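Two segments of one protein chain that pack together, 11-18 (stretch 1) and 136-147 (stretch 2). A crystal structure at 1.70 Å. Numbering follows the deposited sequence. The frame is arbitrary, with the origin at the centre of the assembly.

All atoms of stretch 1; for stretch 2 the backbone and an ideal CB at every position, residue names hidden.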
ATOM      1  N   ARG A  11      16.213  18.647 -31.989  1.00 28.03           N
ATOM      2  CA  ARG A  11      16.930  18.623 -30.722  1.00 27.00           C
ATOM      3  C   ARG A  11      16.160  17.807 -29.698  1.00 25.81           C
ATOM      4  O   ARG A  11      14.932  17.891 -29.613  1.00 25.15           O
ATOM      5  CB  ARG A  11      17.136  20.036 -30.180  1.00 27.52           C
ATOM      6  CG  ARG A  11      17.947  20.935 -31.101  1.00 29.34           C
ATOM      7  CD  ARG A  11      18.273  22.236 -30.405  1.00 29.88           C
ATOM      8  NE  ARG A  11      17.072  22.906 -29.910  1.00 29.24           N
ATOM      9  CZ  ARG A  11      17.082  24.064 -29.260  1.00 29.63           C
ATOM     10  NH1 ARG A  11      18.233  24.679 -29.021  1.00 30.68           N
ATOM     11  NH2 ARG A  11      15.939  24.601 -28.835  1.00 29.08           N
ATOM     12  N   LEU A  12      16.895  17.005 -28.933  1.00 24.67           N
ATOM     13  CA  LEU A  12      16.386  16.441 -27.694  1.00 23.18           C
ATOM     14  C   LEU A  12      16.625  17.443 -26.576  1.00 28.53           C
ATOM     15  O   LEU A  12      17.744  17.938 -26.407  1.00 23.88           O
ATOM     16  CB  LEU A  12      17.077  15.116 -27.377  1.00 22.73           C
ATOM     17  CG  LEU A  12      16.597  14.431 -26.093  1.00 21.30           C
ATOM     18  CD1 LEU A  12      15.131  14.034 -26.213  1.00 22.76           C
ATOM     19  CD2 LEU A  12      17.488  13.224 -25.770  1.00 21.14           C
ATOM     20  N   ILE A  13      15.571  17.755 -25.831  1.00 22.14           N
ATOM     21  CA  ILE A  13      15.644  18.622 -24.666  1.00 21.94           C
ATOM     22  C   ILE A  13      15.435  17.728 -23.455  1.00 25.14           C
ATOM     23  O   ILE A  13      14.325  17.243 -23.224  1.00 21.26           O
ATOM     24  CB  ILE A  13      14.588  19.742 -24.717  1.00 23.73           C
ATOM     25  CG1 ILE A  13      14.575  20.417 -26.100  1.00 24.60           C
ATOM     26  CG2 ILE A  13      14.783  20.750 -23.567  1.00 23.36           C
ATOM     27  CD1 ILE A  13      15.850  21.142 -26.490  1.00 24.79           C
ATOM     28  N   VAL A  14      16.496  17.483 -22.697  1.00 20.80           N
ATOM     29  CA  VAL A  14      16.399  16.727 -21.455  1.00 19.64           C
ATOM     30  C   VAL A  14      16.127  17.699 -20.316  1.00 19.49           C
ATOM     31  O   VAL A  14      16.822  18.712 -20.173  1.00 23.40           O
ATOM     32  CB  VAL A  14      17.685  15.922 -21.201  1.00 22.35           C
ATOM     33  CG1 VAL A  14      17.720  15.421 -19.763  1.00 20.69           C
ATOM     34  CG2 VAL A  14      17.791  14.752 -22.180  1.00 25.20           C
ATOM     35  N   VAL A  15      15.115  17.394 -19.506  1.00 18.40           N
ATOM     36  CA  VAL A  15      14.767  18.188 -18.333  1.00 19.01           C
ATOM     37  C   VAL A  15      14.872  17.268 -17.118  1.00 21.53           C
ATOM     38  O   VAL A  15      14.169  16.249 -17.044  1.00 18.56           O
ATOM     39  CB  VAL A  15      13.355  18.784 -18.452  1.00 20.96           C
ATOM     40  CG1 VAL A  15      12.979  19.552 -17.191  1.00 21.57           C
ATOM     41  CG2 VAL A  15      13.255  19.688 -19.678  1.00 22.79           C
ATOM     42  N   SER A  16      15.754  17.609 -16.174  1.00 19.52           N
ATOM     43  CA  SER A  16      15.939  16.767 -14.994  1.00 18.21           C
ATOM     44  C   SER A  16      16.366  17.614 -13.800  1.00 20.65           C
ATOM     45  O   SER A  16      16.478  18.840 -13.884  1.00 21.37           O
ATOM     46  CB  SER A  16      16.970  15.668 -15.254  1.00 20.92           C
ATOM     47  OG  SER A  16      18.284  16.198 -15.310  1.00 20.49           O
ATOM     48  N   ASN A  17      16.645  16.932 -12.682  1.00 18.33           N
ATOM     49  CA  ASN A  17      16.889  17.619 -11.414  1.00 19.45           C
ATOM     50  C   ASN A  17      18.178  18.422 -11.457  1.00 22.00           C
ATOM     51  O   ASN A  17      18.237  19.534 -10.920  1.00 27.96           O
ATOM     52  CB  ASN A  17      16.968  16.620 -10.254  1.00 19.64           C
ATOM     53  CG  ASN A  17      15.680  15.861 -10.029  1.00 21.93           C
ATOM     54  OD1 ASN A  17      14.589  16.392 -10.213  1.00 22.38           O
ATOM     55  ND2 ASN A  17      15.807  14.605  -9.620  1.00 29.20           N
ATOM     56  N   ARG A  18      19.221  17.884 -12.085  1.00 24.19           N
ATOM     57  CA  ARG A  18      20.543  18.474 -11.954  1.00 27.54           C
ATOM     58  C   ARG A  18      21.315  18.328 -13.256  1.00 28.51           C
ATOM     59  O   ARG A  18      21.408  17.225 -13.805  1.00 30.34           O
ATOM     60  CB  ARG A  18      21.311  17.799 -10.812  1.00 28.19           C
ATOM     61  CG  ARG A  18      22.747  18.251 -10.685  1.00 32.72           C
ATOM     62  CD  ARG A  18      22.826  19.648 -10.116  1.00 31.00           C
ATOM     63  NE  ARG A  18      24.200  20.143 -10.137  1.00 42.05           N
ATOM     64  CZ  ARG A  18      25.095  19.884  -9.193  1.00 48.31           C
ATOM     65  NH1 ARG A  18      24.763  19.134  -8.148  1.00 48.82           N
ATOM     66  NH2 ARG A  18      26.322  20.378  -9.289  1.00 49.68           N
ATOM     67  N   UNK A 136      11.063  16.937 -26.093  1.00 20.08           N
ATOM     68  CA  UNK A 136      11.301  17.240 -24.685  1.00 19.34           C
ATOM     69  C   UNK A 136      11.132  15.965 -23.874  1.00 23.68           C
ATOM     70  O   UNK A 136      10.107  15.285 -23.993  1.00 21.24           O
ATOM     71  CB  UNK A 136      10.355  18.334 -24.185  1.00 19.34           C
ATOM     72  N   UNK A 137      12.123  15.664 -23.030  1.00 17.87           N
ATOM     73  CA  UNK A 137      12.145  14.446 -22.214  1.00 16.91           C
ATOM     74  C   UNK A 137      12.354  14.829 -20.752  1.00 16.39           C
ATOM     75  O   UNK A 137      13.461  15.217 -20.361  1.00 16.85           O
ATOM     76  CB  UNK A 137      13.241  13.487 -22.684  1.00 16.91           C
ATOM     77  N   UNK A 138      11.289  14.698 -19.942  1.00 15.57           N
ATOM     78  CA  UNK A 138      11.268  15.082 -18.529  1.00 18.07           C
ATOM     79  C   UNK A 138      11.478  13.848 -17.660  1.00 14.89           C
ATOM     80  O   UNK A 138      10.855  12.802 -17.888  1.00 17.35           O
ATOM     81  CB  UNK A 138       9.951  15.774 -18.170  1.00 18.07           C
ATOM     82  N   UNK A 139      12.314  13.974 -16.627  1.00 15.80           N
ATOM     83  CA  UNK A 139      12.701  12.832 -15.804  1.00 15.59           C
ATOM     84  C   UNK A 139      12.228  12.962 -14.367  1.00 15.28           C
ATOM     85  O   UNK A 139      12.613  13.896 -13.658  1.00 15.78           O
ATOM     86  CB  UNK A 139      14.221  12.661 -15.828  1.00 15.59           C
ATOM     87  N   UNK A 140      11.385  12.010 -13.962  1.00 12.63           N
ATOM     88  CA  UNK A 140      11.115  11.608 -12.584  1.00 14.97           C
ATOM     89  C   UNK A 140      10.160  12.516 -11.813  1.00 16.64           C
ATOM     90  O   UNK A 140       9.713  13.560 -12.303  1.00 13.60           O
ATOM     91  CB  UNK A 140      12.439  11.531 -11.822  1.00 14.97           C
ATOM     92  N   UNK A 141       9.862  12.099 -10.580  1.00 11.57           N
ATOM     93  CA  UNK A 141       8.658  12.539  -9.887  1.00 11.26           C
ATOM     94  C   UNK A 141       8.705  13.997  -9.430  1.00 12.00           C
ATOM     95  O   UNK A 141       7.638  14.584  -9.212  1.00 17.86           O
ATOM     96  CB  UNK A 141       8.414  11.638  -8.675  1.00 11.26           C
ATOM     97  N   UNK A 142       9.894  14.590  -9.252  1.00 12.50           N
ATOM     98  CA  UNK A 142       9.944  15.999  -8.865  1.00 15.76           C
ATOM     99  C   UNK A 142       9.387  16.897  -9.952  1.00 19.81           C
ATOM    100  O   UNK A 142       9.007  18.041  -9.668  1.00 17.72           O
ATOM    101  CB  UNK A 142      11.381  16.411  -8.538  1.00 15.76           C
ATOM    102  N   UNK A 143       9.360  16.410 -11.196  1.00 17.90           N
ATOM    103  CA  UNK A 143       8.979  17.208 -12.357  1.00 19.17           C
ATOM    104  C   UNK A 143       7.714  16.677 -13.014  1.00 17.41           C
ATOM    105  O   UNK A 143       7.450  16.975 -14.177  1.00 16.82           O
ATOM    106  CB  UNK A 143      10.120  17.239 -13.375  1.00 19.17           C
ATOM    107  N   UNK A 144       6.948  15.856 -12.305  1.00 13.16           N
ATOM    108  CA  UNK A 144       5.710  15.328 -12.874  1.00 16.48           C
ATOM    109  C   UNK A 144       4.793  16.387 -13.494  1.00 22.78           C
ATOM    110  O   UNK A 144       4.307  16.162 -14.615  1.00 22.24           O
ATOM    111  CB  UNK A 144       4.939  14.578 -11.786  1.00 16.48           C
ATOM    112  N   UNK A 145       4.526  17.541 -12.871  1.00 18.99           N
ATOM    113  CA  UNK A 145       3.625  18.524 -13.493  1.00 17.24           C
ATOM    114  C   UNK A 145       4.245  19.330 -14.629  1.00 14.38           C
ATOM    115  O   UNK A 145       3.601  20.262 -15.126  1.00 18.76           O
ATOM    116  CB  UNK A 145       3.122  19.495 -12.423  1.00 17.24           C
ATOM    117  N   UNK A 146       5.455  18.993 -15.077  1.00 14.92           N
ATOM    118  CA  UNK A 146       6.198  19.898 -15.957  1.00 15.33           C
ATOM    119  C   UNK A 146       5.524  20.047 -17.322  1.00 18.23           C
ATOM    120  O   UNK A 146       5.410  21.165 -17.841  1.00 17.32           O
ATOM    121  CB  UNK A 146       7.631  19.394 -16.139  1.00 15.33           C
ATOM    122  N   UNK A 147       5.096  18.934 -17.938  1.00 16.92           N
ATOM    123  CA  UNK A 147       4.415  19.028 -19.231  1.00 21.33           C
ATOM    124  C   UNK A 147       3.137  19.841 -19.134  1.00 19.99           C
ATOM    125  O   UNK A 147       2.839  20.636 -20.029  1.00 20.65           O
ATOM    126  CB  UNK A 147       4.099  17.631 -19.769  1.00 21.33           C
TER

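Positions 136 to 139 form a strand parallel to 12-16, the axes 4.7 Å apart at closest and 17° from parallel, so CB directions alternate between the two faces of the sheet.

Position 136 has strand angles (-109/130), and its CB lies on the same face as the side chains of Ile13 and Val15. Those offer only carbon, which suits a beta-branched or other apolar residue. It is Ile136: CG2 lies 4.1 Å from Val15 CG2, and CG1 4.2 Å from Ile13 CB.

Position 137 turns its CB to the opposite face, shared with Val14, where the ideal CB is 4.0 Å from Leu12 CD1. Its backbone is held whatever the side chain; a large apolar or aromatic group would suit. The deposited Trp137 donates from N to Ile13 O (2.7 Å, 165°) and accepts at O from Val15 N (2.9 Å, 170°). Leu12 CD2 sits at the edge of its ring.

Position 138 returns to the face of Val15, with its ideal CB 4.4 Å from Val15 O; a compact apolar residue fits. In Val138, CG2 lies 4.2 Å from Val15 CB.

At 139 the CB points toward stretch 1, 4.1 Å from Ser16 CB. Ser16 and Val14 offer a mixed surface, so polar, aromatic or apolar residues are all plausible. It is His139, whose N donates to Val15 O (3.0 Å, 141°). With chi1 m, its ring runs back along the strand, bringing CD2 4.2 Å from Val14 CG1.

Position 140 has positive phi (79°), which favours Gly and tolerates Asn or Asp. Its CB is 5.1 Å from Asn17 ND2, leaving room for a bridging water. In Asp140, OD2 accepts from water 3 (2.6 Å), which in turn accepts from Asn17 ND2 (2.9 Å).

Position 141 points its CB away, with nothing of stretch 1 within 5.5 Å, so the choice is open: Tyr141.

At 142 the CB comes 3.6 Å from Asn17 OD1; a polar or aromatic group would suit the amide. His142 places CD2 3.6 Å from Asn17 ND2, obliquely to the ring.

Position 143 points toward stretch 1, yet its CB stays 5.3 Å from Val15 CG1, a gap for a longer apolar chain. Leu143 reaches across with CD1, 3.9 Å from Val15 CG1 and 3.7 Å from Ser16 CA.

Positions 144, 145 and 147 are out of reach: Leu144, Pro145 at the helix N-cap, and Ala147.

Position 146 points toward stretch 1, the ideal CB of 146 lying 5.5 Å from Val15 CG1, suiting a long apolar or aromatic residue. Phe146 lays its ring face under Val15 CG1, which lies 3.9 Å from the ring centroid, a CH-pi contact.

Stretch 2, residues 136-147: IWVHDYHLLPFA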
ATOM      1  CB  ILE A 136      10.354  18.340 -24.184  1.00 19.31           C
ATOM      2  CG1 ILE A 136      10.440  19.553 -25.129  1.00 20.63           C
ATOM      3  CG2 ILE A 136      10.708  18.744 -22.763  1.00 18.78           C
ATOM      4  CD1 ILE A 136       9.498  20.678 -24.741  1.00 21.22           C
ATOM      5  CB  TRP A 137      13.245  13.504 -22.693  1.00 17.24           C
ATOM      6  CG  TRP A 137      13.165  12.120 -22.093  1.00 16.42           C
ATOM      7  CD1 TRP A 137      12.237  11.656 -21.207  1.00 22.15           C
ATOM      8  CD2 TRP A 137      14.057  11.036 -22.353  1.00 16.63           C
ATOM      9  NE1 TRP A 137      12.493  10.340 -20.897  1.00 19.19           N
ATOM     10  CE2 TRP A 137      13.605   9.936 -21.592  1.00 17.69           C
ATOM     11  CE3 TRP A 137      15.192  10.884 -23.164  1.00 18.62           C
ATOM     12  CZ2 TRP A 137      14.252   8.706 -21.611  1.00 20.15           C
ATOM     13  CZ3 TRP A 137      15.837   9.648 -23.174  1.00 22.20           C
ATOM     14  CH2 TRP A 137      15.361   8.584 -22.407  1.00 22.65           C
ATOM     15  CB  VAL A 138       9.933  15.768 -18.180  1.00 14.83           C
ATOM     16  CG1 VAL A 138       9.911  16.199 -16.712  1.00 17.27           C
ATOM     17  CG2 VAL A 138       9.686  16.955 -19.116  1.00 16.09           C
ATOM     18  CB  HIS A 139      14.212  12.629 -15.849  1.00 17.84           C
ATOM     19  CG  HIS A 139      14.662  12.079 -17.155  1.00 16.07           C
ATOM     20  ND1 HIS A 139      14.825  10.725 -17.366  1.00 17.86           N
ATOM     21  CD2 HIS A 139      14.873  12.682 -18.347  1.00 17.10           C
ATOM     22  CE1 HIS A 139      15.166  10.524 -18.626  1.00 16.00           C
ATOM     23  NE2 HIS A 139      15.196  11.694 -19.243  1.00 17.77           N
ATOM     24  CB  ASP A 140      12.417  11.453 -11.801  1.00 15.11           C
ATOM     25  CG  ASP A 140      12.378  10.255 -10.853  1.00 16.26           C
ATOM     26  OD1 ASP A 140      11.390   9.477 -10.913  1.00 14.04           O
ATOM     27  OD2 ASP A 140      13.313  10.091 -10.038  1.00 16.72           O
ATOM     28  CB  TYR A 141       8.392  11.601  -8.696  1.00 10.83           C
ATOM     29  CG  TYR A 141       9.479  11.603  -7.645  1.00 11.19           C
ATOM     30  CD1 TYR A 141      10.640  10.846  -7.805  1.00 11.43           C
ATOM     31  CD2 TYR A 141       9.353  12.382  -6.500  1.00 11.45           C
ATOM     32  CE1 TYR A 141      11.637  10.872  -6.849  1.00 14.76           C
ATOM     33  CE2 TYR A 141      10.337  12.407  -5.538  1.00 11.95           C
ATOM     34  CZ  TYR A 141      11.478  11.652  -5.718  1.00 13.14           C
ATOM     35  OH  TYR A 141      12.462  11.689  -4.756  1.00 19.88           O
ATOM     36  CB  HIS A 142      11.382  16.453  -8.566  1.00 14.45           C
ATOM     37  CG  HIS A 142      12.037  15.747  -7.414  1.00 16.54           C
ATOM     38  ND1 HIS A 142      11.716  16.010  -6.099  1.00 25.01           N
ATOM     39  CD2 HIS A 142      13.025  14.824  -7.382  1.00 21.69           C
ATOM     40  CE1 HIS A 142      12.464  15.264  -5.306  1.00 21.75           C
ATOM     41  NE2 HIS A 142      13.266  14.534  -6.061  1.00 25.79           N
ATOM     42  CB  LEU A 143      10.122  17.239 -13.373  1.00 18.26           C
ATOM     43  CG  LEU A 143      11.372  17.999 -12.955  1.00 19.22           C
ATOM     44  CD1 LEU A 143      12.571  17.599 -13.814  1.00 20.12           C
ATOM     45  CD2 LEU A 143      11.099  19.492 -13.034  1.00 20.53           C
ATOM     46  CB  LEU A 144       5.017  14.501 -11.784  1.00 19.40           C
ATOM     47  CG  LEU A 144       3.874  13.610 -12.239  1.00 26.41           C
ATOM     48  CD1 LEU A 144       3.839  12.393 -11.359  1.00 22.32           C
ATOM     49  CD2 LEU A 144       2.572  14.388 -12.143  1.00 26.34           C
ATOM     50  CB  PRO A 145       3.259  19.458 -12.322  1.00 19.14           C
ATOM     51  CG  PRO A 145       3.784  18.809 -11.079  1.00 17.16           C
ATOM     52  CD  PRO A 145       4.934  17.968 -11.522  1.00 17.87           C
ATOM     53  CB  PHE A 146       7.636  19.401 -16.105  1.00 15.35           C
ATOM     54  CG  PHE A 146       8.591  20.440 -16.651  1.00 22.93           C
ATOM     55  CD1 PHE A 146       9.174  21.381 -15.811  1.00 16.92           C
ATOM     56  CD2 PHE A 146       8.930  20.447 -17.993  1.00 16.98           C
ATOM     57  CE1 PHE A 146      10.067  22.324 -16.307  1.00 20.71           C
ATOM     58  CE2 PHE A 146       9.823  21.378 -18.492  1.00 18.86           C
ATOM     59  CZ  PHE A 146      10.392  22.316 -17.649  1.00 20.25           C
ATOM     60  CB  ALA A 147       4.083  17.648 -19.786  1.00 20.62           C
TER
HETATM   61  O   HOH W   1      12.418  14.685 -11.078  1.00 16.84           O
HETATM   62  O   HOH W   2      15.526  14.177 -12.727  1.00 18.99           O
HETATM   63  O   HOH W   3      14.328  12.178  -8.969  1.00 36.44           O
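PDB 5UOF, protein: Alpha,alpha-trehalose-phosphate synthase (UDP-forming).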